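Local coordinates for type IV pilin protein (Neisseria meningitidis, PDB 5V0M), which is a non-core minor pilin of type IV pili, probably joining the pilus fibre alongside the major pilin and contributing to cell adhesion, at residues T15-A20 / V77-G82; F47-S52 / F59-D64; G72-V77 / S88-S93. All coordinates share one frame; numbering follows the deposited sequence. Where two conformers were deposited one is given.

Contact 1 of 3, residues T15-A20 / V77-G82; sequences TLLHNA and VTLNDG
L16 reaches from the helix to two residues of the strand, V77 and L79, in a contact made by apolar side chains, with no hydrogen bond across it. Followed outward, its CB lies 3.9 Å from CD2 of L79. CG is turned anti to its own carbonyl carbon (chi1 -69°), and beyond it the methyl branches part. CD1 runs on to V77, meeting CG1 at 3.4 Å and CB at 3.9 Å; the first of these is closer than ordinary van der Waals contact, so the packing is tight here. CD2 turns instead to strand 59-65 and faces CB of L61.

A single methyl of the strand does the rest. CD2 of L79 sits over the helix backbone, 3.5 Å from O of L16, a carbonyl already engaged by N of A20 one helical turn on. The same methyl touches CB of A20 at 3.6 Å and, at the more exposed side, CD2 of L17 at 3.8 Å, where the two leucine side chains cross at about a right angle.

The axis of the helical segment 15-20 passes 9.0 Å from that of strand 77-80, inclined by 24° to it, as helix 3-30 lies against the sheet in the pilin fold. L16 and A20 also reach strand 59-65, through L61 and F59, while V77 and L79 pack on I85 of strand 85-88.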
ATOM      1  N   THR A  15       0.339  -2.686   6.614  1.00  6.17           N
ATOM      2  CA  THR A  15      -0.052  -1.276   6.536  1.00  7.67           C
ATOM      3  C   THR A  15      -1.114  -1.069   5.461  1.00  8.41           C
ATOM      4  O   THR A  15      -2.096  -0.348   5.663  1.00  6.72           O
ATOM      5  CB  THR A  15       1.180  -0.424   6.203  1.00  7.39           C
ATOM      6  OG1 THR A  15       2.202  -0.603   7.188  1.00  9.39           O
ATOM      7  CG2 THR A  15       0.808   1.038   6.146  1.00 10.47           C
ATOM      8  N   LEU A  16      -0.906  -1.663   4.292  1.00  5.36           N
ATOM      9  CA  LEU A  16      -1.880  -1.521   3.212  1.00  5.33           C
ATOM     10  C   LEU A  16      -3.214  -2.147   3.603  1.00  5.10           C
ATOM     11  O   LEU A  16      -4.277  -1.550   3.383  1.00  6.55           O
ATOM     12  CB  LEU A  16      -1.369  -2.128   1.911  1.00  6.09           C
ATOM     13  CG  LEU A  16      -0.209  -1.364   1.288  1.00  6.27           C
ATOM     14  CD1 LEU A  16       0.504  -2.218   0.245  1.00 11.72           C
ATOM     15  CD2 LEU A  16      -0.682  -0.097   0.669  1.00  8.14           C
ATOM     16  N   LEU A  17      -3.189  -3.354   4.190  1.00  7.36           N
ATOM     17  CA  LEU A  17      -4.443  -4.009   4.549  1.00  9.58           C
ATOM     18  C   LEU A  17      -5.210  -3.169   5.560  1.00  8.92           C
ATOM     19  O   LEU A  17      -6.439  -3.045   5.462  1.00  8.13           O
ATOM     20  CB  LEU A  17      -4.181  -5.421   5.084  1.00  9.42           C
ATOM     21  CG  LEU A  17      -3.676  -6.375   4.005  1.00 11.77           C
ATOM     22  CD1 LEU A  17      -3.101  -7.655   4.647  1.00 16.77           C
ATOM     23  CD2 LEU A  17      -4.761  -6.734   2.993  1.00 12.78           C
ATOM     24  N   HIS A  18      -4.515  -2.567   6.532  1.00  9.94           N
ATOM     25  CA  HIS A  18      -5.196  -1.717   7.506  1.00 10.37           C
ATOM     26  C   HIS A  18      -5.850  -0.517   6.827  1.00  8.24           C
ATOM     27  O   HIS A  18      -6.997  -0.154   7.136  1.00  9.27           O
ATOM     28  CB  HIS A  18      -4.219  -1.254   8.576  1.00 14.68           C
ATOM     29  CG  HIS A  18      -3.835  -2.328   9.543  1.00 24.16           C
ATOM     30  ND1 HIS A  18      -4.516  -3.523   9.636  1.00 39.74           N
ATOM     31  CD2 HIS A  18      -2.843  -2.387  10.461  1.00 22.90           C
ATOM     32  CE1 HIS A  18      -3.957  -4.274  10.570  1.00 27.09           C
ATOM     33  NE2 HIS A  18      -2.944  -3.605  11.088  1.00 27.64           N
ATOM     34  N   ASN A  19      -5.133   0.124   5.901  1.00  6.56           N
ATOM     35  CA  ASN A  19      -5.711   1.240   5.164  1.00  8.33           C
ATOM     36  C   ASN A  19      -6.932   0.781   4.380  1.00  6.99           C
ATOM     37  O   ASN A  19      -7.954   1.478   4.341  1.00  9.19           O
ATOM     38  CB  ASN A  19      -4.676   1.888   4.235  1.00  7.64           C
ATOM     39  CG  ASN A  19      -3.789   2.873   4.955  1.00  9.27           C
ATOM     40  OD1 ASN A  19      -4.257   3.840   5.545  1.00 14.53           O
ATOM     41  ND2 ASN A  19      -2.483   2.627   4.925  1.00  9.16           N
ATOM     42  N   ALA A  20      -6.858  -0.387   3.743  1.00  8.19           N
ATOM     43  CA  ALA A  20      -7.996  -0.861   2.964  1.00  8.38           C
ATOM     44  C   ALA A  20      -9.198  -1.134   3.852  1.00  7.42           C
ATOM     45  O   ALA A  20     -10.345  -0.864   3.461  1.00  9.57           O
ATOM     46  CB  ALA A  20      -7.603  -2.109   2.182  1.00 10.20           C
ATOM     47  N   VAL A  77       4.296  -1.613  -3.970  1.00  5.89           N
ATOM     48  CA  VAL A  77       3.253  -2.555  -3.599  1.00  6.36           C
ATOM     49  C   VAL A  77       1.913  -1.856  -3.752  1.00  7.23           C
ATOM     50  O   VAL A  77       1.749  -0.713  -3.304  1.00  9.05           O
ATOM     51  CB  VAL A  77       3.458  -3.065  -2.164  1.00  7.47           C
ATOM     52  CG1 VAL A  77       2.436  -4.165  -1.812  1.00  9.64           C
ATOM     53  CG2 VAL A  77       4.914  -3.533  -1.928  1.00  7.90           C
ATOM     54  N   THR A  78       0.946  -2.530  -4.373  1.00  7.24           N
ATOM     55  CA  THR A  78      -0.397  -1.973  -4.573  1.00  6.60           C
ATOM     56  C   THR A  78      -1.453  -2.896  -3.986  1.00  7.62           C
ATOM     57  O   THR A  78      -1.288  -4.111  -3.939  1.00  8.09           O
ATOM     58  CB  THR A  78      -0.716  -1.731  -6.041  1.00  7.94           C
ATOM     59  OG1 THR A  78      -0.603  -2.956  -6.781  1.00 11.24           O
ATOM     60  CG2 THR A  78       0.228  -0.701  -6.624  1.00 10.72           C
ATOM     61  N   LEU A  79      -2.564  -2.314  -3.558  1.00  7.72           N
ATOM     62  CA  LEU A  79      -3.676  -3.084  -3.012  1.00  6.56           C
ATOM     63  C   LEU A  79      -4.949  -2.361  -3.401  1.00  9.22           C
ATOM     64  O   LEU A  79      -5.073  -1.160  -3.139  1.00 10.04           O
ATOM     65  CB  LEU A  79      -3.617  -3.170  -1.492  1.00  5.98           C
ATOM     66  CG  LEU A  79      -4.842  -3.764  -0.801  1.00  8.79           C
ATOM     67  CD1 LEU A  79      -5.063  -5.235  -1.205  1.00 10.76           C
ATOM     68  CD2 LEU A  79      -4.723  -3.675   0.690  1.00  9.12           C
ATOM     69  N   ASN A  80      -5.885  -3.058  -4.027  1.00  7.18           N
ATOM     70  CA  ASN A  80      -7.119  -2.407  -4.433  1.00  8.50           C
ATOM     71  C   ASN A  80      -8.282  -2.905  -3.589  1.00  8.63           C
ATOM     72  O   ASN A  80      -8.136  -3.777  -2.734  1.00 10.76           O
ATOM     73  CB  ASN A  80      -7.353  -2.526  -5.946  1.00  9.70           C
ATOM     74  CG  ASN A  80      -7.597  -3.956  -6.419  1.00  9.15           C
ATOM     75  OD1 ASN A  80      -8.036  -4.827  -5.660  1.00 11.54           O
ATOM     76  ND2 ASN A  80      -7.317  -4.192  -7.702  1.00 13.28           N
ATOM     77  N   ASP A  81      -9.437  -2.279  -3.814  1.00 11.06           N
ATOM     78  CA  ASP A  81     -10.606  -2.559  -2.991  1.00 10.89           C
ATOM     79  C   ASP A  81     -11.150  -3.962  -3.217  1.00 13.59           C
ATOM     80  O   ASP A  81     -11.887  -4.465  -2.362  1.00 18.09           O
ATOM     81  CB  ASP A  81     -11.698  -1.537  -3.288  1.00 11.11           C
ATOM     82  CG  ASP A  81     -12.169  -1.621  -4.696  1.00 11.15           C
ATOM     83  OD1 ASP A  81     -11.457  -1.156  -5.613  1.00 11.42           O
ATOM     84  OD2 ASP A  81     -13.297  -2.143  -4.898  1.00 15.61           O
ATOM     85  N   GLY A  82     -10.795  -4.605  -4.332  1.00 13.44           N
ATOM     86  CA  GLY A  82     -11.139  -5.997  -4.550  1.00 15.30           C
ATOM     87  C   GLY A  82     -10.261  -6.986  -3.824  1.00 16.33           C
ATOM     88  O   GLY A  82     -10.506  -8.195  -3.867  1.00 15.70           O
TER

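Contact 2 of 3, residues F47-S52 / F59-D64; sequences FNVTLS and FTLQAD
L51 and L61, directly paired across the two strands, lie side by side on the packed face of an antiparallel ladder and touch through their CD2 methyls at 3.8 Å. The same CD2 of L51 also meets CB of F59 at 3.9 Å. Further along, V49 and F47 face A63, with CB of F47 4.0 Å from CB of A63. The side-chain contacts on this face are apolar.

Between the faces runs the backbone ladder. N48 with D64 and T50 with Q62 form hydrogen-bonded pairs, each with two N-H...O bonds, alternating with the non-hydrogen-bonded pairs V49 with A63 and L51 with L61. At S52 the chain turns a corner, and N of S52 makes a weak bond to O of T60.

The other face is polar and wetter. Q62 has CG anti to its backbone N (chi1 -178°), and its extended chain stands out from the sheet on the face it shares with D64. NE2 donates to OD2 of D64 at 2.8 Å in an almost straight bond (175°); OD2 lies in the amide plane of Q62 and receives the bond on its syn lone pair. On its other side the amide is held through water, which donates to OE1 of Q62 at 2.6 Å and lies 2.8 Å from OG of S52. A second water sits among OD2 of D64, O of N48 and OG1 of T50, bridging the two strands beside the T50 and Q62 side chains.

Strands 47-54 and 59-65 form a beta hairpin at one edge of the four-stranded sheet. Its apolar face meets helix 3-30, with F47 and A63 on V12 and L51 and F59 on M23; beyond 59-65 comes strand 76-80.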
ATOM      1  N   PHE A  47       7.943   2.956   3.695  1.00  4.85           N
ATOM      2  CA  PHE A  47       7.172   3.119   2.472  1.00  5.36           C
ATOM      3  C   PHE A  47       6.176   4.251   2.668  1.00  6.83           C
ATOM      4  O   PHE A  47       5.494   4.321   3.700  1.00  7.68           O
ATOM      5  CB  PHE A  47       6.350   1.870   2.116  1.00  5.84           C
ATOM      6  CG  PHE A  47       7.165   0.665   1.745  1.00  5.96           C
ATOM      7  CD1 PHE A  47       7.385   0.328   0.411  1.00  6.81           C
ATOM      8  CD2 PHE A  47       7.676  -0.144   2.729  1.00  4.95           C
ATOM      9  CE1 PHE A  47       8.132  -0.794   0.072  1.00  6.19           C
ATOM     10  CE2 PHE A  47       8.426  -1.249   2.388  1.00  6.43           C
ATOM     11  CZ  PHE A  47       8.658  -1.570   1.057  1.00  6.27           C
ATOM     12  N   ASN A  48       6.070   5.093   1.640  1.00  5.28           N
ATOM     13  CA  ASN A  48       5.081   6.165   1.584  1.00  8.44           C
ATOM     14  C   ASN A  48       3.807   5.621   0.944  1.00  5.19           C
ATOM     15  O   ASN A  48       3.853   5.071  -0.163  1.00  6.72           O
ATOM     16  CB  ASN A  48       5.658   7.299   0.742  1.00  8.49           C
ATOM     17  CG  ASN A  48       6.830   7.970   1.388  1.00 10.16           C
ATOM     18  OD1 ASN A  48       6.871   8.121   2.607  1.00 15.20           O
ATOM     19  ND2 ASN A  48       7.794   8.385   0.576  1.00 12.56           N
ATOM     20  N   VAL A  49       2.683   5.725   1.646  1.00  7.06           N
ATOM     21  CA  VAL A  49       1.418   5.169   1.181  1.00  7.48           C
ATOM     22  C   VAL A  49       0.538   6.282   0.633  1.00  7.85           C
ATOM     23  O   VAL A  49       0.300   7.287   1.314  1.00  9.51           O
ATOM     24  CB  VAL A  49       0.716   4.399   2.315  1.00  7.86           C
ATOM     25  CG1 VAL A  49      -0.636   3.897   1.876  1.00 10.01           C
ATOM     26  CG2 VAL A  49       1.599   3.238   2.800  1.00 11.72           C
ATOM     27  N   THR A  50       0.019   6.087  -0.579  1.00  6.16           N
ATOM     28  CA  THR A  50      -0.865   7.045  -1.224  1.00  6.90           C
ATOM     29  C   THR A  50      -2.012   6.291  -1.873  1.00  8.66           C
ATOM     30  O   THR A  50      -1.984   5.067  -2.005  1.00  8.75           O
ATOM     31  CB  THR A  50      -0.097   7.815  -2.297  1.00  8.35           C
ATOM     32  OG1 THR A  50       0.441   6.880  -3.240  1.00 10.76           O
ATOM     33  CG2 THR A  50       1.026   8.641  -1.687  1.00 13.00           C
ATOM     34  N   LEU A  51      -3.045   7.021  -2.248  1.00  9.32           N
ATOM     35  CA  LEU A  51      -4.092   6.497  -3.112  1.00  8.64           C
ATOM     36  C   LEU A  51      -3.728   6.860  -4.533  1.00 10.36           C
ATOM     37  O   LEU A  51      -3.828   8.027  -4.925  1.00 13.59           O
ATOM     38  CB  LEU A  51      -5.431   7.099  -2.726  1.00 10.56           C
ATOM     39  CG  LEU A  51      -6.042   6.409  -1.516  1.00 11.37           C
ATOM     40  CD1 LEU A  51      -7.031   7.332  -0.793  1.00 15.58           C
ATOM     41  CD2 LEU A  51      -6.744   5.114  -1.945  1.00  9.16           C
ATOM     42  N   SER A  52      -3.322   5.863  -5.308  1.00 10.33           N
ATOM     43  CA  SER A  52      -2.957   6.099  -6.692  1.00 11.94           C
ATOM     44  C   SER A  52      -4.177   6.217  -7.584  1.00 11.68           C
ATOM     45  O   SER A  52      -4.093   6.836  -8.654  1.00 15.90           O
ATOM     46  CB  SER A  52      -2.047   4.970  -7.176  1.00 13.83           C
ATOM     47  OG  SER A  52      -2.684   3.722  -6.958  1.00 14.10           O
ATOM     48  N   PHE A  59     -10.832   1.782  -5.362  1.00 11.27           N
ATOM     49  CA  PHE A  59      -9.600   2.496  -5.064  1.00  7.30           C
ATOM     50  C   PHE A  59      -8.403   1.576  -5.254  1.00  8.60           C
ATOM     51  O   PHE A  59      -8.524   0.354  -5.250  1.00  9.09           O
ATOM     52  CB  PHE A  59      -9.576   3.060  -3.641  1.00  6.89           C
ATOM     53  CG  PHE A  59      -9.572   2.005  -2.585  1.00  6.83           C
ATOM     54  CD1 PHE A  59     -10.737   1.665  -1.923  1.00 10.13           C
ATOM     55  CD2 PHE A  59      -8.406   1.317  -2.251  1.00  7.63           C
ATOM     56  CE1 PHE A  59     -10.740   0.683  -0.945  1.00 12.01           C
ATOM     57  CE2 PHE A  59      -8.419   0.326  -1.275  1.00 11.02           C
ATOM     58  CZ  PHE A  59      -9.584   0.018  -0.624  1.00 11.25           C
ATOM     59  N   THR A  60      -7.240   2.193  -5.420  1.00  7.96           N
ATOM     60  CA  THR A  60      -5.960   1.492  -5.368  1.00  7.41           C
ATOM     61  C   THR A  60      -5.044   2.269  -4.442  1.00  7.67           C
ATOM     62  O   THR A  60      -4.829   3.480  -4.638  1.00  9.12           O
ATOM     63  CB  THR A  60      -5.316   1.350  -6.742  1.00  9.19           C
ATOM     64  OG1 THR A  60      -6.184   0.611  -7.604  1.00 11.67           O
ATOM     65  CG2 THR A  60      -3.994   0.601  -6.640  1.00  8.20           C
ATOM     66  N   LEU A  61      -4.538   1.579  -3.431  1.00  7.72           N
ATOM     67  CA  LEU A  61      -3.482   2.072  -2.568  1.00  6.50           C
ATOM     68  C   LEU A  61      -2.141   1.698  -3.155  1.00  8.13           C
ATOM     69  O   LEU A  61      -1.975   0.609  -3.712  1.00  7.64           O
ATOM     70  CB  LEU A  61      -3.608   1.396  -1.212  1.00  8.31           C
ATOM     71  CG  LEU A  61      -4.797   1.863  -0.393  1.00  9.54           C
ATOM     72  CD1 LEU A  61      -5.254   0.817   0.613  1.00  9.85           C
ATOM     73  CD2 LEU A  61      -4.429   3.167   0.293  1.00  9.20           C
ATOM     74  N   GLN A  62      -1.160   2.580  -2.992  1.00  6.48           N
ATOM     75  CA  GLN A  62       0.196   2.316  -3.454  1.00  5.87           C
ATOM     76  C   GLN A  62       1.213   2.662  -2.386  1.00  7.79           C
ATOM     77  O   GLN A  62       1.158   3.743  -1.789  1.00  7.63           O
ATOM     78  CB  GLN A  62       0.488   3.135  -4.711  1.00  6.71           C
ATOM     79  CG  GLN A  62       1.871   2.920  -5.335  1.00  8.78           C
ATOM     80  CD  GLN A  62       1.972   3.535  -6.716  1.00 12.87           C
ATOM     81  OE1 GLN A  62       1.224   3.176  -7.635  1.00 16.31           O
ATOM     82  NE2 GLN A  62       2.876   4.482  -6.870  1.00 15.89           N
ATOM     83  N   ALA A  63       2.165   1.755  -2.165  1.00  7.11           N
ATOM     84  CA  ALA A  63       3.283   1.931  -1.239  1.00  6.57           C
ATOM     85  C   ALA A  63       4.556   2.047  -2.063  1.00  6.67           C
ATOM     86  O   ALA A  63       4.971   1.078  -2.715  1.00  8.44           O
ATOM     87  CB  ALA A  63       3.372   0.747  -0.283  1.00  7.53           C
ATOM     88  N   ASP A  64       5.179   3.250  -2.049  1.00  4.73           N
ATOM     89  CA  ASP A  64       6.438   3.497  -2.720  1.00  6.05           C
ATOM     90  C   ASP A  64       7.551   3.504  -1.685  1.00  7.33           C
ATOM     91  O   ASP A  64       7.390   4.126  -0.624  1.00  6.53           O
ATOM     92  CB  ASP A  64       6.416   4.858  -3.421  1.00  7.75           C
ATOM     93  CG  ASP A  64       5.578   4.851  -4.699  1.00 10.01           C
ATOM     94  OD1 ASP A  64       6.136   4.451  -5.748  1.00 12.71           O
ATOM     95  OD2 ASP A  64       4.390   5.211  -4.644  1.00 14.32           O
TER
HETATM   96  O   HOH W   1       3.059   6.295  -2.583  1.00 11.47           O
HETATM   97  O   HOH W   2      -0.949   2.158  -8.505  1.00 20.51           O

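Contact 3 of 3, residues G72-V77 / S88-S93; sequences GETCVV and SGTNQS
V76 and S88 form an antiparallel hydrogen-bonded pair, with N of V76 2.9 Å from O of S88 and the return bond from N of S88 to O of V76 longer, at 3.2 Å. Past this pair the regular ladder stops, yet the chains stay close: the CA atoms of C75 and G89 are 3.9 Å apart, and CA of C75 directs a C-H at O of S88. C75 is joined to C94 by a disulfide, consistent with the disulfide-bounded D-region of type IV pilins, which ties the C-terminal end of the chain to the sheet.

Side chains then replace the ladder. OG1 of T74, set between its backbone N and carbonyl carbon (chi1 76°), accepts a straight bond (179°) from N of T90 at 2.8 Å and in turn donates a hydrogen bond to OE1 of Q92 at 2.7 Å. That amide oxygen is gripped twice, since N of T74 also donates to it at 2.8 Å, in the carbonyl plane. NE2 of Q92 completes the hold by donating to O of G72 at 3.2 Å. Next in the chain to T74, OE2 of E73 accepts from N of C75 through its anti lone pair and forms a salt bridge with R5 of helix 3-30.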
ATOM      1  N   GLY A  72      17.652   1.477  -1.765  1.00 12.72           N
ATOM      2  CA  GLY A  72      17.890   0.189  -2.360  1.00 13.58           C
ATOM      3  C   GLY A  72      16.629  -0.625  -2.621  1.00 13.33           C
ATOM      4  O   GLY A  72      16.628  -1.444  -3.547  1.00 24.95           O
ATOM      5  N   GLU A  73      15.559  -0.431  -1.833  1.00  9.96           N
ATOM      6  CA  GLU A  73      14.285  -1.088  -2.135  1.00 11.13           C
ATOM      7  C   GLU A  73      13.653  -0.412  -3.334  1.00  9.35           C
ATOM      8  O   GLU A  73      13.493   0.810  -3.350  1.00  9.50           O
ATOM      9  CB  GLU A  73      13.315  -0.978  -0.960  1.00  8.81           C
ATOM     10  CG  GLU A  73      11.980  -1.675  -1.192  1.00  7.96           C
ATOM     11  CD  GLU A  73      12.153  -3.149  -1.444  1.00 10.22           C
ATOM     12  OE1 GLU A  73      12.501  -3.903  -0.504  1.00 12.63           O
ATOM     13  OE2 GLU A  73      12.003  -3.562  -2.613  1.00  8.44           O
ATOM     14  N   THR A  74      13.278  -1.214  -4.332  1.00  7.42           N
ATOM     15  CA  THR A  74      12.559  -0.694  -5.483  1.00  8.45           C
ATOM     16  C   THR A  74      11.148  -1.237  -5.625  1.00  7.80           C
ATOM     17  O   THR A  74      10.419  -0.803  -6.523  1.00  8.16           O
ATOM     18  CB  THR A  74      13.329  -0.932  -6.797  1.00  8.78           C
ATOM     19  OG1 THR A  74      13.220  -2.293  -7.213  1.00  8.42           O
ATOM     20  CG2 THR A  74      14.789  -0.524  -6.686  1.00 12.64           C
ATOM     21  N   CYS A  75      10.739  -2.167  -4.789  1.00  5.78           N
ATOM     22  CA  CYS A  75       9.419  -2.752  -4.955  1.00  6.00           C
ATOM     23  C   CYS A  75       8.332  -1.772  -4.570  1.00  6.34           C
ATOM     24  O   CYS A  75       8.319  -1.219  -3.460  1.00  8.70           O
ATOM     25  CB  CYS A  75       9.282  -4.029  -4.142  1.00  6.90           C
ATOM     26  SG  CYS A  75      10.311  -5.368  -4.826  1.00  8.76           S
ATOM     27  N   VAL A  76       7.396  -1.586  -5.482  1.00  5.96           N
ATOM     28  CA  VAL A  76       6.193  -0.804  -5.242  1.00  7.73           C
ATOM     29  C   VAL A  76       5.050  -1.778  -5.046  1.00  7.73           C
ATOM     30  O   VAL A  76       4.833  -2.662  -5.885  1.00  8.50           O
ATOM     31  CB  VAL A  76       5.917   0.122  -6.431  1.00  7.53           C
ATOM     32  CG1 VAL A  76       4.611   0.865  -6.252  1.00  8.38           C
ATOM     33  CG2 VAL A  76       7.060   1.113  -6.602  1.00  8.31           C
ATOM     34  N   VAL A  77       4.296  -1.613  -3.970  1.00  5.89           N
ATOM     35  CA  VAL A  77       3.253  -2.555  -3.599  1.00  6.36           C
ATOM     36  C   VAL A  77       1.913  -1.856  -3.752  1.00  7.23           C
ATOM     37  O   VAL A  77       1.749  -0.713  -3.304  1.00  9.05           O
ATOM     38  CB  VAL A  77       3.458  -3.065  -2.164  1.00  7.47           C
ATOM     39  CG1 VAL A  77       2.436  -4.165  -1.812  1.00  9.64           C
ATOM     40  CG2 VAL A  77       4.914  -3.533  -1.928  1.00  7.90           C
ATOM     41  N   SER A  88       5.891  -5.040  -7.666  0.63  8.13           N
ATOM     42  CA  SER A  88       6.867  -5.154  -8.738  0.63  7.76           C
ATOM     43  C   SER A  88       8.036  -4.235  -8.434  0.63  9.44           C
ATOM     44  O   SER A  88       7.861  -3.138  -7.898  0.63  8.67           O
ATOM     45  CB  SER A  88       6.256  -4.801 -10.101  0.63 11.18           C
ATOM     46  OG  SER A  88       5.917  -3.428 -10.157  0.63 14.51           O
ATOM     47  N   GLY A  89       9.230  -4.713  -8.767  1.00  7.73           N
ATOM     48  CA  GLY A  89      10.455  -3.979  -8.559  1.00  6.38           C
ATOM     49  C   GLY A  89      11.187  -3.738  -9.873  1.00 12.89           C
ATOM     50  O   GLY A  89      10.712  -4.109 -10.951  1.00 15.24           O
ATOM     51  N   THR A  90      12.347  -3.093  -9.764  1.00  9.58           N
ATOM     52  CA  THR A  90      13.207  -2.782 -10.907  1.00 10.44           C
ATOM     53  C   THR A  90      14.453  -3.657 -10.829  1.00 16.05           C
ATOM     54  O   THR A  90      15.340  -3.384 -10.016  1.00 15.46           O
ATOM     55  CB  THR A  90      13.638  -1.319 -10.868  1.00 13.95           C
ATOM     56  OG1 THR A  90      12.500  -0.457 -10.817  1.00 14.31           O
ATOM     57  CG2 THR A  90      14.454  -0.985 -12.101  1.00 14.92           C
ATOM     58  N   ASN A  91      14.548  -4.609 -11.765  1.00 29.67           N
ATOM     59  CA  ASN A  91      15.342  -5.831 -11.648  1.00 44.03           C
ATOM     60  C   ASN A  91      15.622  -6.149 -10.185  1.00 35.35           C
ATOM     61  O   ASN A  91      16.757  -6.032  -9.693  1.00 29.60           O
ATOM     62  CB  ASN A  91      16.602  -5.878 -12.534  1.00 42.96           C
ATOM     63  CG  ASN A  91      16.895  -4.572 -13.256  1.00 36.09           C
ATOM     64  OD1 ASN A  91      17.901  -3.908 -12.983  1.00 38.77           O
ATOM     65  ND2 ASN A  91      16.061  -4.240 -14.229  1.00 25.91           N
ATOM     66  N   GLN A  92      14.555  -6.544  -9.496  1.00 21.51           N
ATOM     67  CA  GLN A  92      14.622  -6.912  -8.089  1.00 12.99           C
ATOM     68  C   GLN A  92      13.353  -7.677  -7.751  1.00 13.05           C
ATOM     69  O   GLN A  92      12.243  -7.156  -7.925  1.00 16.01           O
ATOM     70  CB  GLN A  92      14.703  -5.665  -7.238  1.00 11.54           C
ATOM     71  CG  GLN A  92      14.993  -5.950  -5.792  1.00  9.65           C
ATOM     72  CD  GLN A  92      15.100  -4.661  -4.989  1.00 10.92           C
ATOM     73  OE1 GLN A  92      14.328  -3.722  -5.185  1.00  9.93           O
ATOM     74  NE2 GLN A  92      16.093  -4.590  -4.116  1.00 13.06           N
ATOM     75  N   SER A  93      13.487  -8.894  -7.251  1.00  6.86           N
ATOM     76  CA  SER A  93      12.334  -9.643  -6.799  1.00  9.10           C
ATOM     77  C   SER A  93      11.780  -9.025  -5.526  1.00  7.49           C
ATOM     78  O   SER A  93      12.503  -8.379  -4.761  1.00  9.56           O
ATOM     79  CB  SER A  93      12.732 -11.082  -6.484  1.00 11.72           C
ATOM     80  OG  SER A  93      13.102 -11.772  -7.664  1.00 16.65           O
TER
HETATM   81  O   HOH W   3      10.272  -0.262  -9.154  1.00 17.95           O
HETATM   82  O   HOH W   4       3.813  -2.304  -8.414  1.00 21.94           O

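All three contacts involve one sheet, contact 3 running on into loops. Contacts 1 and 2, with centres 8 Å apart, meet where strands 59-65 and 76-80 pair: O of V77 lies 2.7 Å from N of A63 and O of L79 2.8 Å from N of L61, both probable hydrogen bonds. Contact 2 is nested within the chain loop that contact 1 closes. Contact 3 takes up the other end of strand 76-80, its centre 18 Å from that of contact 1, and V77 belongs to both. It also touches contact 2, 15 Å away between centres, where CG1 of V76 packs 3.5 Å from CG of Q62 and CE1 of F47 lies 3.6 Å from O of C75.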